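Local coordinates for TCP pilus virulence regulatory protein (Vibrio cholerae, PDB 4MLO), which activates transcription of virulence genes, probably by binding DNA through an AraC-family helix-turn-helix domain, and holds a palmitoleic acid in its structure, at residues Ile222-Ser225 / Ile226-Lys230; Thr253-Lys256 / Ser257-Val261. All coordinates share one frame; numbering follows the deposited sequence.

Both contacts link residues three to five apart along a helix, contact 1 near the C-terminal end of helix 213-230 and contact 2 at the end of helix 248-259, running on into the loop. The two helices pack on each other: the methyl of M229 meets the F255 ring, I222 lies against V254 and F255, and I226 touches the sulfur of M259. Contact 1 is mostly buried and runs in regular helical hydrogen bonds, with the S225 hydroxyl and a water also bound to its carbonyls. Contact 2 is only partly buried: F255 and M259 are buried, while T253, K256, S257 and N260 are exposed. Each reaches the palmitoleic acid pocket, contact 1 by the K230 amine, contact 2 by M259 and V261.

Contact 1 (Ile222-Ser225 / Ile226-Lys230). With PAM (palmitoleic acid), chain E.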
# COMPACT_ATOMS: atom_id res chain seq x y z
N ILE A 222 8.57 8.39 4.07
CA ILE A 222 8.17 7.52 5.19
C ILE A 222 8.04 6.08 4.73
O ILE A 222 8.43 5.14 5.44
CB ILE A 222 6.85 8.03 5.82
CG1 ILE A 222 7.05 9.34 6.61
CG2 ILE A 222 6.20 6.97 6.77
CD1 ILE A 222 8.06 9.29 7.75
N SER A 223 7.45 5.87 3.57
CA SER A 223 7.31 4.50 3.13
C SER A 223 8.67 3.88 2.82
O SER A 223 8.86 2.68 3.05
CB SER A 223 6.32 4.45 1.98
OG SER A 223 5.03 4.79 2.48
N TYR A 224 9.64 4.68 2.37
CA TYR A 224 11.01 4.20 2.24
C TYR A 224 11.58 3.78 3.60
O TYR A 224 12.19 2.70 3.72
CB TYR A 224 11.84 5.29 1.56
CG TYR A 224 13.24 4.91 1.13
CD1 TYR A 224 14.29 5.02 1.99
CD2 TYR A 224 13.50 4.57 -0.20
CE1 TYR A 224 15.59 4.70 1.59
CE2 TYR A 224 14.81 4.25 -0.59
CZ TYR A 224 15.84 4.31 0.33
OH TYR A 224 17.16 4.01 -0.01
N SER A 225 11.36 4.58 4.64
CA SER A 225 11.87 4.23 5.97
C SER A 225 11.24 2.93 6.48
O SER A 225 11.89 2.14 7.18
CB SER A 225 11.62 5.38 6.96
OG SER A 225 10.28 5.49 7.44
N ILE A 226 9.95 2.73 6.19
CA ILE A 226 9.26 1.51 6.59
C ILE A 226 9.90 0.33 5.89
O ILE A 226 10.22 -0.68 6.51
CB ILE A 226 7.75 1.65 6.30
CG1 ILE A 226 7.14 2.57 7.34
CG2 ILE A 226 7.06 0.31 6.38
CD1 ILE A 226 5.77 3.06 6.95
N SER A 227 10.16 0.47 4.58
CA SER A 227 10.86 -0.57 3.85
C SER A 227 12.21 -0.89 4.46
O SER A 227 12.58 -2.07 4.57
CB SER A 227 11.04 -0.16 2.39
OG SER A 227 9.79 -0.14 1.73
N LEU A 228 12.98 0.13 4.88
CA LEU A 228 14.27 -0.13 5.51
C LEU A 228 14.10 -0.88 6.82
O LEU A 228 14.87 -1.81 7.12
CB LEU A 228 15.02 1.16 5.78
CG LEU A 228 15.54 1.98 4.63
CD1 LEU A 228 16.00 3.27 5.20
CD2 LEU A 228 16.70 1.25 3.97
N MET A 229 13.12 -0.48 7.62
CA MET A 229 12.91 -1.20 8.87
C MET A 229 12.49 -2.64 8.63
O MET A 229 12.86 -3.53 9.40
CB MET A 229 11.88 -0.45 9.73
CG MET A 229 12.48 0.87 10.21
SD MET A 229 11.43 1.79 11.36
CE MET A 229 10.51 2.83 10.23
N LYS A 230 11.72 -2.89 7.58
CA LYS A 230 11.33 -4.26 7.28
C LYS A 230 12.50 -5.13 6.86
O LYS A 230 12.40 -6.36 6.94
CB LYS A 230 10.25 -4.28 6.20
CG LYS A 230 8.88 -3.85 6.69
CD LYS A 230 7.88 -3.91 5.54
CE LYS A 230 6.51 -3.60 6.03
NZ LYS A 230 5.51 -3.96 4.98
C1 PAM E . 3.25 -1.91 5.98
O1 PAM E . 3.37 -3.10 6.37
O2 PAM E . 3.56 -1.58 4.81
C2 PAM E . 2.75 -0.84 6.91
C3 PAM E . 1.48 -0.16 6.38
C4 PAM E . 0.37 -1.19 6.20
C5 PAM E . -0.94 -0.57 5.75
C6 PAM E . -1.98 -1.65 5.43
C7 PAM E . -2.35 -2.50 6.65
C8 PAM E . -3.13 -1.68 7.67
C9 PAM E . -3.45 -2.47 8.93
C10 PAM E . -2.55 -2.75 9.88
C11 PAM E . -1.09 -2.34 9.78
C12 PAM E . -0.45 -2.06 11.14
C13 PAM E . 0.87 -1.32 10.89
C14 PAM E . 1.42 -0.56 12.08
C15 PAM E . 0.44 0.48 12.61
C16 PAM E . 1.14 1.60 13.33
O HOH W 1 7.11 0.48 2.55
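I222 meets I226 one turn on, its CG2 lying 3.9 Å from I226 CD1 as the two branched chains pass at a slant. The carbonyl of I222 takes two donors: I226 N at the usual helical distance, and S225 OG at 2.7 Å. That second bond exists because S225 sets its hydroxyl between its own backbone N and carbonyl carbon (chi1 77°), turned back against the helix. At S223 the carbonyl receives S227 N at 3.0 Å and also a water, which lies 2.9 Å from S227 OG and so ties that hydroxyl to the preceding turn. In the conformer given, the S223 hydroxyl bonds the carbonyl of Y26. L228 CD1 comes up obliquely to CE1 of the Y224 ring at 3.9 Å, while L228 N closes the backbone bond to Y224 O. S225 O accepts M229 N at 2.9 Å. The M229 chain bends at its thioether (chi3 -91°), bringing CE back to 3.4 Å from S225 O, on the side covered by F255 of helix 248-259.

K230, past these pairings, runs its extended chain out to the palmitoleic acid, where NZ donates to O1 at 2.7 Å; N10 also accepts from NZ, and Y12 and K31 also bond the fatty acid. The chemistry implies a helix end in which the S225 and S223 hydroxyls bond main-chain carbonyls, one within the helix and one outside it, while S227 is linked through a water, and whose lysine probably helps to hold the fatty acid head group as an anion.

Contact 2 (Thr253-Lys256 / Ser257-Val261); sequences TVFK and STMNV
F255 and M259, one turn apart, make the main apolar contact. M259 CG sits over one face of the F255 ring, 3.9 Å from its centroid and displaced toward the rim, a CH-pi contact; the sulfur lies farther out above the same ring, 5.3 Å from the centroid, as a Met-aromatic contact. The fold at chi2 and chi3 (-72° and -75°) doubles the methionine chain up instead of letting it run straight out. V261 CG2 adds a looser touch at F255 CE1.

Among the hydrogen bonds, V254 O is gripped twice by T258, whose N and OG1 approach from opposite faces of the carbonyl plane, OG1 at 2.8 Å. F255 O takes M259 N at 2.8 Å, almost in line with its C=O, and S257 N bonds T253 O. The last link, N260 N to K256 O, is weak and bent (127° at the hydrogen).

Carbon-oxygen contacts finish the turn. V261 O lies in the plane of the F255 ring, 3.4 Å from CD1, and also receives the CA-H of K256.

N260, with positive phi, is the first residue to leave the helix, and the V261 side chain beyond it comes to about 4 Å from the palmitoleic acid at their nearest atoms. This is the C-terminal end of helix 248-259, within the AraC-family helix-turn-helix region, placed against strand 19-26 of the cupin-like domain, with M259 and V261 lining the fatty acid pocket.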
# COMPACT_ATOMS: atom_id res chain seq x y z
N THR A 253 8.81 13.38 13.60
CA THR A 253 7.58 14.17 13.56
C THR A 253 6.66 13.73 12.42
O THR A 253 5.44 13.50 12.59
CB THR A 253 7.93 15.65 13.45
OG1 THR A 253 8.71 16.08 14.57
CG2 THR A 253 6.67 16.45 13.46
N VAL A 254 7.22 13.60 11.21
CA VAL A 254 6.43 13.12 10.08
C VAL A 254 5.96 11.67 10.28
O VAL A 254 4.84 11.34 9.91
CB VAL A 254 7.25 13.28 8.78
CG1 VAL A 254 6.45 12.75 7.60
CG2 VAL A 254 7.63 14.75 8.58
N PHE A 255 6.81 10.79 10.86
CA PHE A 255 6.43 9.40 11.06
C PHE A 255 5.25 9.32 12.03
O PHE A 255 4.27 8.61 11.76
CB PHE A 255 7.64 8.62 11.57
CG PHE A 255 7.46 7.12 11.53
CD1 PHE A 255 6.77 6.47 12.53
CD2 PHE A 255 7.93 6.37 10.48
CE1 PHE A 255 6.59 5.12 12.50
CE2 PHE A 255 7.74 5.00 10.44
CZ PHE A 255 7.05 4.37 11.46
N LYS A 256 5.33 10.08 13.12
CA LYS A 256 4.24 10.14 14.10
C LYS A 256 2.94 10.63 13.48
O LYS A 256 1.87 10.10 13.78
CB LYS A 256 4.66 11.04 15.27
CG LYS A 256 5.65 10.42 16.19
CD LYS A 256 6.29 11.47 17.11
CE LYS A 256 7.29 10.84 18.03
NZ LYS A 256 7.79 11.82 19.04
N SER A 257 3.00 11.66 12.63
CA SER A 257 1.80 12.18 11.96
C SER A 257 1.19 11.14 11.03
O SER A 257 -0.03 11.02 10.91
CB SER A 257 2.19 13.45 11.18
OG SER A 257 1.14 13.95 10.36
N THR A 258 2.05 10.36 10.34
CA THR A 258 1.61 9.42 9.32
C THR A 258 1.08 8.11 9.91
O THR A 258 0.03 7.60 9.47
CB THR A 258 2.79 9.15 8.36
OG1 THR A 258 3.25 10.40 7.81
CG2 THR A 258 2.39 8.20 7.24
N MET A 259 1.80 7.57 10.90
CA MET A 259 1.53 6.26 11.47
C MET A 259 0.86 6.32 12.84
O MET A 259 0.44 5.27 13.35
CB MET A 259 2.83 5.49 11.57
CG MET A 259 3.57 5.34 10.24
SD MET A 259 2.73 4.20 9.12
CE MET A 259 3.09 2.62 9.78
N ASN A 260 0.78 7.50 13.45
CA ASN A 260 0.24 7.72 14.80
C ASN A 260 0.99 6.94 15.88
O ASN A 260 0.44 6.69 16.97
CB ASN A 260 -1.24 7.35 14.82
CG ASN A 260 -2.01 8.11 15.87
OD1 ASN A 260 -1.95 9.36 15.98
ND2 ASN A 260 -2.79 7.35 16.64
N VAL A 261 2.24 6.56 15.63
CA VAL A 261 3.14 5.94 16.60
C VAL A 261 4.54 6.44 16.31
O VAL A 261 4.82 6.96 15.23
CB VAL A 261 3.11 4.39 16.59
CG1 VAL A 261 1.70 3.89 16.81
CG2 VAL A 261 3.65 3.83 15.27